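Long-range contact in putative S41 protease (Bacteroides fragilis NCTC 9343, PDB 3K50), which is of unproven function but, as a member of peptidase family S41 with a PDZ domain, probably cleaves peptide bonds as a serine protease: residues 107-119 against 129-143. Sequence-based numbering, arbitrary orientation.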
loop_
_atom_site.group_PDB
_atom_site.type_symbol
_atom_site.label_atom_id
_atom_site.label_comp_id
_atom_site.label_asym_id
_atom_site.label_seq_id
_atom_site.Cartn_x
_atom_site.Cartn_y
_atom_site.Cartn_z
ATOM N N GLY A 107 -3.710 -23.292 5.083
ATOM C CA GLY A 107 -4.698 -23.409 3.997
ATOM C C GLY A 107 -5.626 -22.201 3.938
ATOM O O GLY A 107 -6.719 -22.268 3.370
ATOM N N LEU A 108 -5.204 -21.080 4.514
ATOM C CA LEU A 108 -6.073 -19.914 4.594
ATOM C C LEU A 108 -5.945 -19.046 3.352
ATOM O O LEU A 108 -4.890 -18.976 2.709
ATOM C CB LEU A 108 -5.801 -19.114 5.862
ATOM C CG LEU A 108 -6.054 -19.712 7.255
ATOM C CD1 LEU A 108 -5.528 -18.753 8.295
ATOM C CD2 LEU A 108 -7.528 -19.984 7.466
ATOM N N GLN A 109 -7.043 -18.376 3.029
ATOM C CA GLN A 109 -7.129 -17.529 1.867
ATOM C C GLN A 109 -7.972 -16.324 2.173
ATOM O O GLN A 109 -8.835 -16.373 3.043
ATOM C CB GLN A 109 -7.873 -18.259 0.731
ATOM C CG GLN A 109 -7.236 -19.491 0.202
ATOM C CD GLN A 109 -7.933 -19.970 -1.030
ATOM O OE1 GLN A 109 -7.922 -19.300 -2.070
ATOM N NE2 GLN A 109 -8.562 -21.111 -0.922
ATOM N N ARG A 110 -7.768 -15.269 1.427
ATOM C CA ARG A 110 -8.668 -14.120 1.474
ATOM C C ARG A 110 -10.113 -14.569 1.228
ATOM O O ARG A 110 -10.380 -15.310 0.261
ATOM C CB ARG A 110 -8.207 -13.112 0.415
ATOM C CG ARG A 110 -9.156 -11.957 0.243
ATOM C CD ARG A 110 -8.668 -11.023 -0.785
ATOM N NE ARG A 110 -9.734 -10.037 -1.171
ATOM C CZ ARG A 110 -9.841 -8.826 -0.658
ATOM N NH1 ARG A 110 -8.985 -8.419 0.248
ATOM N NH2 ARG A 110 -10.787 -8.012 -1.041
ATOM N N GLY A 111 -11.043 -14.143 2.094
ATOM C CA GLY A 111 -12.445 -14.551 2.034
ATOM C C GLY A 111 -12.776 -15.598 3.094
ATOM O O GLY A 111 -13.927 -15.847 3.393
ATOM N N HIS A 112 -11.766 -16.253 3.637
ATOM C CA HIS A 112 -12.002 -17.126 4.767
ATOM C C HIS A 112 -12.221 -16.280 5.997
ATOM O O HIS A 112 -11.663 -15.182 6.137
ATOM C CB HIS A 112 -10.817 -18.032 5.049
ATOM C CG HIS A 112 -10.760 -19.239 4.179
ATOM N ND1 HIS A 112 -9.581 -19.733 3.679
ATOM C CD2 HIS A 112 -11.739 -20.059 3.725
ATOM C CE1 HIS A 112 -9.833 -20.804 2.957
ATOM N NE2 HIS A 112 -11.135 -21.021 2.967
ATOM N N TRP A 113 -13.010 -16.822 6.909
ATOM C CA TRP A 113 -13.307 -16.158 8.170
ATOM C C TRP A 113 -12.827 -17.051 9.293
ATOM O O TRP A 113 -13.098 -18.253 9.253
ATOM C CB TRP A 113 -14.797 -15.988 8.357
ATOM C CG TRP A 113 -15.504 -15.120 7.371
ATOM C CD1 TRP A 113 -15.776 -15.413 6.086
ATOM C CD2 TRP A 113 -16.129 -13.860 7.636
ATOM N NE1 TRP A 113 -16.507 -14.402 5.504
ATOM C CE2 TRP A 113 -16.736 -13.434 6.437
ATOM C CE3 TRP A 113 -16.208 -13.033 8.757
ATOM C CZ2 TRP A 113 -17.403 -12.217 6.325
ATOM C CZ3 TRP A 113 -16.907 -11.844 8.657
ATOM C CH2 TRP A 113 -17.497 -11.447 7.432
ATOM N N ILE A 114 -12.065 -16.502 10.234
ATOM C CA ILE A 114 -11.648 -17.246 11.423
ATOM C C ILE A 114 -12.781 -17.061 12.447
ATOM O O ILE A 114 -13.139 -15.928 12.798
ATOM C CB ILE A 114 -10.330 -16.767 11.992
ATOM C CG1 ILE A 114 -9.193 -16.883 10.980
ATOM C CG2 ILE A 114 -9.921 -17.622 13.180
ATOM C CD1 ILE A 114 -7.847 -16.333 11.536
HETATM N N MSE A 115 -13.354 -18.166 12.909
HETATM C CA MSE A 115 -14.519 -18.145 13.823
HETATM C C MSE A 115 -14.224 -18.557 15.271
HETATM O O MSE A 115 -14.933 -18.118 16.190
HETATM C CB MSE A 115 -15.625 -19.045 13.289
HETATM C CG MSE A 115 -16.083 -18.685 11.907
HETATM SE SE MSE A 115 -17.432 -19.867 11.259
HETATM C CE MSE A 115 -19.059 -19.098 12.132
HETATM N N MSE A 116 -13.232 -19.438 15.459
HETATM C CA MSE A 116 -12.790 -19.888 16.794
HETATM C C MSE A 116 -11.313 -20.168 16.787
HETATM O O MSE A 116 -10.752 -20.516 15.735
HETATM C CB MSE A 116 -13.464 -21.188 17.167
HETATM C CG MSE A 116 -14.945 -21.154 16.984
HETATM SE SE MSE A 116 -15.895 -20.321 18.397
HETATM C CE MSE A 116 -16.281 -22.097 19.123
HETATM N N MSE A 117 -10.676 -19.988 17.949
HETATM C CA MSE A 117 -9.271 -20.337 18.155
HETATM C C MSE A 117 -9.197 -21.263 19.342
HETATM O O MSE A 117 -9.544 -20.887 20.459
HETATM C CB MSE A 117 -8.409 -19.119 18.419
HETATM C CG MSE A 117 -8.239 -18.266 17.247
HETATM SE SE MSE A 117 -6.833 -16.947 17.488
HETATM C CE MSE A 117 -7.657 -15.811 18.921
ATOM N N ASN A 118 -8.726 -22.477 19.107
ATOM C CA ASN A 118 -8.647 -23.490 20.178
ATOM C C ASN A 118 -9.920 -23.576 21.013
ATOM O O ASN A 118 -9.881 -23.524 22.250
ATOM C CB ASN A 118 -7.417 -23.251 21.056
ATOM C CG ASN A 118 -6.141 -23.676 20.362
ATOM O OD1 ASN A 118 -5.490 -22.858 19.733
ATOM N ND2 ASN A 118 -5.833 -24.997 20.385
ATOM N N GLY A 119 -11.052 -23.688 20.315
ATOM C CA GLY A 119 -12.359 -23.810 20.955
ATOM C C GLY A 119 -12.925 -22.565 21.616
ATOM O O GLY A 119 -14.011 -22.619 22.142
ATOM N N GLU A 129 -4.217 -11.976 19.861
ATOM C CA GLU A 129 -3.768 -13.362 19.615
ATOM C C GLU A 129 -3.875 -13.734 18.129
ATOM O O GLU A 129 -3.360 -14.762 17.714
ATOM C CB GLU A 129 -4.527 -14.391 20.440
ATOM C CG GLU A 129 -4.403 -14.172 21.946
ATOM C CD GLU A 129 -5.080 -15.255 22.755
ATOM O OE1 GLU A 129 -5.631 -16.220 22.164
ATOM O OE2 GLU A 129 -5.052 -15.139 23.995
ATOM N N LEU A 130 -4.597 -12.940 17.353
ATOM C CA LEU A 130 -4.652 -13.137 15.879
ATOM C C LEU A 130 -3.372 -12.708 15.154
ATOM O O LEU A 130 -3.154 -13.101 14.010
ATOM C CB LEU A 130 -5.823 -12.344 15.281
ATOM C CG LEU A 130 -7.180 -12.940 15.678
ATOM C CD1 LEU A 130 -8.354 -11.992 15.459
ATOM C CD2 LEU A 130 -7.390 -14.301 14.959
ATOM N N LEU A 131 -2.548 -11.891 15.813
ATOM C CA LEU A 131 -1.360 -11.321 15.208
ATOM C C LEU A 131 -0.143 -12.227 15.309
ATOM O O LEU A 131 0.621 -12.353 14.359
ATOM C CB LEU A 131 -1.072 -9.986 15.864
ATOM C CG LEU A 131 -2.029 -8.827 15.607
ATOM C CD1 LEU A 131 -1.569 -7.638 16.453
ATOM C CD2 LEU A 131 -2.023 -8.431 14.152
ATOM N N GLN A 132 0.027 -12.880 16.442
ATOM C CA GLN A 132 1.182 -13.750 16.668
ATOM C C GLN A 132 0.945 -14.670 17.830
ATOM O O GLN A 132 0.025 -14.447 18.602
ATOM C CB GLN A 132 2.389 -12.888 16.983
ATOM C CG GLN A 132 2.043 -11.796 17.969
ATOM C CD GLN A 132 3.249 -11.254 18.660
ATOM O OE1 GLN A 132 4.226 -10.849 18.016
ATOM N NE2 GLN A 132 3.205 -11.253 19.997
ATOM N N GLY A 133 1.783 -15.697 17.956
ATOM C CA GLY A 133 1.667 -16.642 19.041
ATOM C C GLY A 133 2.128 -18.021 18.640
ATOM O O GLY A 133 2.840 -18.188 17.648
ATOM N N SER A 134 1.703 -19.000 19.424
ATOM C CA SER A 134 2.053 -20.392 19.200
ATOM C C SER A 134 1.100 -21.005 18.170
ATOM O O SER A 134 0.272 -20.279 17.585
ATOM C CB SER A 134 1.987 -21.162 20.535
ATOM O OG SER A 134 0.683 -21.026 21.090
ATOM N N THR A 135 1.255 -22.318 17.919
ATOM C CA THR A 135 0.401 -23.058 17.023
ATOM C C THR A 135 -1.013 -22.939 17.555
ATOM O O THR A 135 -1.193 -22.924 18.763
ATOM C CB THR A 135 0.832 -24.526 16.964
ATOM O OG1 THR A 135 2.158 -24.584 16.424
ATOM C CG2 THR A 135 -0.101 -25.337 16.086
ATOM N N ARG A 136 -2.007 -22.820 16.674
ATOM C CA ARG A 136 -3.404 -22.669 17.084
ATOM C C ARG A 136 -4.279 -23.588 16.281
ATOM O O ARG A 136 -3.942 -23.977 15.163
ATOM C CB ARG A 136 -3.937 -21.236 16.833
ATOM C CG ARG A 136 -3.067 -20.056 17.245
ATOM C CD ARG A 136 -2.743 -20.056 18.716
ATOM N NE ARG A 136 -3.913 -20.354 19.552
ATOM C CZ ARG A 136 -4.791 -19.449 20.001
ATOM N NH1 ARG A 136 -4.656 -18.145 19.723
ATOM N NH2 ARG A 136 -5.811 -19.854 20.760
ATOM N N GLN A 137 -5.432 -23.906 16.843
ATOM C CA GLN A 137 -6.448 -24.687 16.156
ATOM C C GLN A 137 -7.527 -23.686 15.794
ATOM O O GLN A 137 -8.026 -22.987 16.678
ATOM C CB GLN A 137 -7.026 -25.789 17.035
ATOM C CG GLN A 137 -6.083 -26.954 17.228
ATOM C CD GLN A 137 -5.690 -27.594 15.899
ATOM O OE1 GLN A 137 -4.508 -27.838 15.648
ATOM N NE2 GLN A 137 -6.678 -27.814 15.019
ATOM N N LEU A 138 -7.904 -23.641 14.517
ATOM C CA LEU A 138 -8.895 -22.676 14.074
ATOM C C LEU A 138 -10.149 -23.303 13.494
ATOM O O LEU A 138 -10.062 -24.305 12.779
ATOM C CB LEU A 138 -8.265 -21.790 12.983
ATOM C CG LEU A 138 -6.929 -21.082 13.265
ATOM C CD1 LEU A 138 -6.476 -20.195 12.074
ATOM C CD2 LEU A 138 -6.943 -20.248 14.577
ATOM N N GLN A 139 -11.315 -22.751 13.827
ATOM C CA GLN A 139 -12.551 -23.077 13.109
ATOM C C GLN A 139 -12.650 -21.971 12.044
ATOM O O GLN A 139 -12.513 -20.813 12.367
ATOM C CB GLN A 139 -13.789 -23.074 13.999
ATOM C CG GLN A 139 -15.072 -23.449 13.254
ATOM C CD GLN A 139 -16.290 -23.556 14.165
ATOM O OE1 GLN A 139 -16.674 -22.595 14.824
ATOM N NE2 GLN A 139 -16.915 -24.741 14.184
ATOM N N ILE A 140 -12.877 -22.354 10.797
ATOM C CA ILE A 140 -12.899 -21.460 9.662
ATOM C C ILE A 140 -14.280 -21.478 9.028
ATOM O O ILE A 140 -14.934 -22.542 9.007
ATOM C CB ILE A 140 -11.856 -21.944 8.572
ATOM C CG1 ILE A 140 -10.414 -21.875 9.108
ATOM C CG2 ILE A 140 -11.930 -21.148 7.237
ATOM C CD1 ILE A 140 -10.006 -20.564 9.595
ATOM N N GLY A 141 -14.725 -20.327 8.509
ATOM C CA GLY A 141 -16.025 -20.238 7.829
ATOM C C GLY A 141 -15.945 -19.480 6.516
ATOM O O GLY A 141 -14.871 -19.038 6.135
ATOM N N VAL A 142 -17.095 -19.354 5.835
ATOM C CA VAL A 142 -17.247 -18.566 4.616
ATOM C C VAL A 142 -18.596 -17.868 4.663
ATOM O O VAL A 142 -19.495 -18.298 5.390
ATOM C CB VAL A 142 -17.174 -19.409 3.344
ATOM C CG1 VAL A 142 -15.772 -19.989 3.171
ATOM C CG2 VAL A 142 -18.248 -20.512 3.367
ATOM N N TYR A 143 -18.713 -16.735 3.986
ATOM C CA TYR A 143 -19.984 -16.026 3.918
ATOM C C TYR A 143 -20.845 -16.747 2.887
ATOM O O TYR A 143 -20.401 -16.984 1.761
ATOM C CB TYR A 143 -19.795 -14.579 3.512
ATOM C CG TYR A 143 -21.053 -13.749 3.497
ATOM C CD1 TYR A 143 -21.574 -13.193 4.677
ATOM C CD2 TYR A 143 -21.709 -13.470 2.301
ATOM C CE1 TYR A 143 -22.752 -12.400 4.662
ATOM C CE2 TYR A 143 -22.875 -12.679 2.275
ATOM C CZ TYR A 143 -23.395 -12.151 3.469
ATOM O OH TYR A 143 -24.553 -11.372 3.420
HETATM O O HOH W 1 -16.584 -15.288 2.717
HETATM O O HOH W 2 -10.825 -23.918 17.407
#
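Asn118 OD1 is gripped from opposite faces of its amide plane by Arg136 NE and the backbone N of Gln137. The Arg136 NE bond, 3.0 Å to Asn118 OD1, lies 24° off that plane, whereas Gln137 N approaches the same oxygen from well above it; a weak bond from Arg136 NH2 adds to the grip. Bends at chi2 (-59°) and chi3 (-44°) curl the Arg136 chain back, bringing one guanidinium face over Met117 CB, while its NH1 forms a salt bridge with Glu129. The backbone is anchored here as well, by a nearly straight bond of 2.6 Å from Asn118 N to Gln137 O.

From this end the strands 113-117 and 136-143 run antiparallel. A classic beta bulge interrupts the ladder: Met115 and Met116, both selenomethionines, face Gln139 together, whose O accepts a 2.8 Å bond from Met115 N and a weak one from Met116 N. Met115 SE rests 3.7 Å from Gly141 CA, on the side of the sheet to which a side chain at Gly141 would point. Beyond it Trp113 and Gly141 exchange backbone bonds, and a water joins Trp113 NE1 to Gly111 O and Tyr143 N.

Trp113, Met116 and Gln139 point to one face of the sheet; Ile114, Met117, Leu138 and Ile140 point to the opposite one, where Leu108 CD2 is pressed tightly against Ile140 CD1 at 3.3 Å and Leu130 CD2 meets Met117 SE.

The two are the third and fourth strands of a five-stranded antiparallel sheet that probably belongs to the PDZ-like domain: strand 90-97 flanks 113-117, strand 154-165 flanks 136-146, and Phe76 of strand 76-82 packs against Ile114 and Leu130.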